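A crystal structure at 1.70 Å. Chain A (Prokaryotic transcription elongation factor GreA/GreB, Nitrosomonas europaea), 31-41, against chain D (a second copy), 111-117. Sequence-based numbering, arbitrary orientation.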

# COMPACT_ATOMS: atom_id res chain seq x y z
N PHE A 31 5.84 0.79 -11.36
CA PHE A 31 5.28 0.85 -10.00
C PHE A 31 6.10 -0.08 -9.08
O PHE A 31 6.73 -1.05 -9.56
CB PHE A 31 3.77 0.54 -9.96
CG PHE A 31 3.41 -0.84 -10.48
CD1 PHE A 31 3.43 -1.95 -9.64
CD2 PHE A 31 3.05 -1.02 -11.81
CE1 PHE A 31 3.08 -3.21 -10.12
CE2 PHE A 31 2.71 -2.29 -12.29
CZ PHE A 31 2.73 -3.38 -11.44
N PRO A 32 6.10 0.20 -7.77
CA PRO A 32 6.98 -0.60 -6.91
C PRO A 32 6.61 -2.08 -6.92
O PRO A 32 5.42 -2.42 -6.83
CB PRO A 32 6.76 0.00 -5.51
CG PRO A 32 5.41 0.77 -5.61
CD PRO A 32 5.38 1.27 -7.04
N GLY A 33 7.60 -2.95 -7.05
CA GLY A 33 7.33 -4.39 -7.03
C GLY A 33 6.83 -4.94 -8.36
O GLY A 33 6.51 -6.15 -8.46
N ARG A 34 6.79 -4.11 -9.41
CA ARG A 34 6.30 -4.60 -10.71
C ARG A 34 7.07 -5.80 -11.21
O ARG A 34 6.48 -6.80 -11.64
CB ARG A 34 6.37 -3.50 -11.77
CG ARG A 34 6.01 -3.97 -13.17
CD ARG A 34 6.04 -2.82 -14.16
NE ARG A 34 5.61 -3.36 -15.44
CZ ARG A 34 4.61 -2.91 -16.19
NH1 ARG A 34 3.93 -1.81 -15.85
NH2 ARG A 34 4.32 -3.54 -17.33
N ASP A 35 8.41 -5.69 -11.15
CA ASP A 35 9.28 -6.77 -11.65
C ASP A 35 8.93 -8.07 -10.93
O ASP A 35 8.90 -9.15 -11.54
CB ASP A 35 10.77 -6.45 -11.44
CG ASP A 35 11.26 -5.30 -12.29
OD1 ASP A 35 10.55 -4.89 -13.22
OD2 ASP A 35 12.38 -4.82 -12.06
N ASP A 36 8.63 -7.95 -9.64
CA ASP A 36 8.39 -9.12 -8.78
C ASP A 36 7.01 -9.73 -9.04
O ASP A 36 6.86 -10.95 -9.07
CB ASP A 36 8.51 -8.69 -7.31
CG ASP A 36 9.84 -7.98 -7.04
OD1 ASP A 36 10.90 -8.65 -7.03
OD2 ASP A 36 9.81 -6.76 -6.78
N LEU A 37 6.02 -8.87 -9.25
CA LEU A 37 4.68 -9.32 -9.60
C LEU A 37 4.71 -9.98 -10.99
O LEU A 37 4.14 -11.05 -11.17
CB LEU A 37 3.71 -8.14 -9.61
CG LEU A 37 2.27 -8.49 -10.04
CD1 LEU A 37 1.58 -9.48 -9.06
CD2 LEU A 37 1.45 -7.22 -10.21
N GLU A 38 5.39 -9.36 -11.96
CA GLU A 38 5.52 -9.99 -13.30
C GLU A 38 6.14 -11.39 -13.22
O GLU A 38 5.66 -12.36 -13.85
CB GLU A 38 6.38 -9.09 -14.22
CG GLU A 38 5.67 -7.86 -14.66
CD GLU A 38 6.53 -6.91 -15.51
OE1 GLU A 38 7.79 -6.94 -15.39
OE2 GLU A 38 5.91 -6.11 -16.26
N ALA A 39 7.22 -11.50 -12.44
CA ALA A 39 7.95 -12.75 -12.31
C ALA A 39 7.02 -13.83 -11.73
O ALA A 39 6.96 -14.99 -12.23
CB ALA A 39 9.18 -12.56 -11.44
N GLU A 40 6.31 -13.46 -10.67
CA GLU A 40 5.36 -14.33 -10.03
C GLU A 40 4.24 -14.77 -11.01
O GLU A 40 3.89 -15.95 -11.08
CB GLU A 40 4.79 -13.59 -8.82
CG GLU A 40 3.71 -14.29 -8.14
CD GLU A 40 3.28 -13.53 -6.92
OE1 GLU A 40 2.82 -12.36 -7.08
OE2 GLU A 40 3.39 -14.11 -5.83
N LEU A 41 3.72 -13.82 -11.78
CA LEU A 41 2.73 -14.15 -12.82
C LEU A 41 3.25 -15.08 -13.91
O LEU A 41 2.54 -15.99 -14.36
CB LEU A 41 2.14 -12.87 -13.45
CG LEU A 41 1.22 -12.07 -12.50
CD1 LEU A 41 0.81 -10.72 -13.08
CD2 LEU A 41 -0.07 -12.86 -12.15
N GLU D 111 9.77 -0.01 4.45
CA GLU D 111 9.74 -1.30 3.79
C GLU D 111 8.34 -1.87 3.80
O GLU D 111 7.51 -1.56 4.69
CB GLU D 111 10.72 -2.30 4.44
CG GLU D 111 10.51 -2.52 5.92
CD GLU D 111 11.54 -3.49 6.48
OE1 GLU D 111 12.77 -3.25 6.31
OE2 GLU D 111 11.12 -4.52 7.04
N TRP D 112 8.06 -2.73 2.84
CA TRP D 112 6.74 -3.31 2.75
C TRP D 112 6.80 -4.63 1.97
O TRP D 112 7.85 -4.93 1.40
CB TRP D 112 5.68 -2.31 2.19
CG TRP D 112 5.94 -1.79 0.78
CD1 TRP D 112 5.72 -2.46 -0.37
CD2 TRP D 112 6.47 -0.52 0.41
NE1 TRP D 112 6.02 -1.67 -1.47
CE2 TRP D 112 6.50 -0.47 -1.02
CE3 TRP D 112 6.85 0.62 1.13
CZ2 TRP D 112 6.94 0.65 -1.74
CZ3 TRP D 112 7.33 1.73 0.41
CH2 TRP D 112 7.33 1.75 -1.02
N PRO D 113 5.72 -5.42 1.98
CA PRO D 113 5.81 -6.74 1.34
C PRO D 113 6.14 -6.70 -0.15
O PRO D 113 5.51 -5.96 -0.92
CB PRO D 113 4.40 -7.33 1.53
CG PRO D 113 3.85 -6.60 2.69
CD PRO D 113 4.37 -5.21 2.55
N LYS D 114 7.08 -7.56 -0.55
CA LYS D 114 7.41 -7.70 -1.98
C LYS D 114 6.50 -8.79 -2.61
O LYS D 114 6.31 -9.87 -2.00
CB LYS D 114 8.90 -8.08 -2.15
CG LYS D 114 9.41 -7.95 -3.58
CD LYS D 114 10.96 -7.88 -3.67
CE LYS D 114 11.55 -9.23 -3.38
NZ LYS D 114 13.05 -9.17 -3.42
N PRO D 115 5.95 -8.54 -3.83
CA PRO D 115 5.11 -9.59 -4.41
C PRO D 115 5.93 -10.88 -4.57
O PRO D 115 7.08 -10.83 -5.03
CB PRO D 115 4.76 -9.03 -5.79
CG PRO D 115 4.79 -7.53 -5.56
CD PRO D 115 6.01 -7.35 -4.69
N GLY D 116 5.32 -12.00 -4.19
CA GLY D 116 5.99 -13.30 -4.33
C GLY D 116 6.74 -13.70 -3.08
O GLY D 116 7.24 -14.83 -3.01
N GLY D 117 6.80 -12.81 -2.08
CA GLY D 117 7.46 -13.09 -0.79
C GLY D 117 8.63 -12.16 -0.48
O GLY D 117 9.25 -11.59 -1.38
O HOH W 1 5.48 -3.18 -4.00
O HOH W 2 8.24 -12.73 -7.64

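The start of a helix in chain A packs against the end of a strand and the following type II turn of chain D, burying 338 Å² with no direct hydrogen bond between the stretches. Pro D115 is the centre of the contact and gives up the most area. Its C-gamma exo ring lies against the first helical turn, with CG 3.6 Å from Gly A33 O and CB 3.7 Å from Leu A37 N, two atoms already joined by a helical hydrogen bond (2.9 Å), so the compact ring packs on satisfied backbone. Gly A33, the N-cap, suits this place twice: its phi of 81° favours glycine, and a CB would sit 2.9 Å from Pro D115 CD.

Around the proline, Leu A37 (chi1 t, chi2 p) points sideways and offers mainly its CB, 4.1 Å from Pro D115 CB. Asp A36, chi1 m, brings OD2 to 3.4 Å from Lys D114 CG, so the carboxylate meets the aliphatic part of the lysine. The lysine chain is trans except at chi3 (p); its NZ stays 4.2 Å from Asp A36 OD1, opposite in charge but beyond a salt bridge. Glu A40 extends with chi1 and chi2 both t, carrying OE2 to 3.1 Å from Gly D116 CA. The angle to Gly D116 N is too poor for a hydrogen bond. At Gly D116, phi 93° and psi -6° themselves call for glycine.

At the other end, Trp D112 (chi1 p, chi2 77°) points toward chain A and meets Pro A32 edge-on, CZ2 to CB 3.8 Å. Two waters supply the polar links: water 1 accepts from Trp D112 NE1 (3.0 Å) and donates weakly to Pro A32 O (2.9 Å); water 2 donates to Asp A36 O (2.7 Å) and weakly to Pro D115 O (3.4 Å).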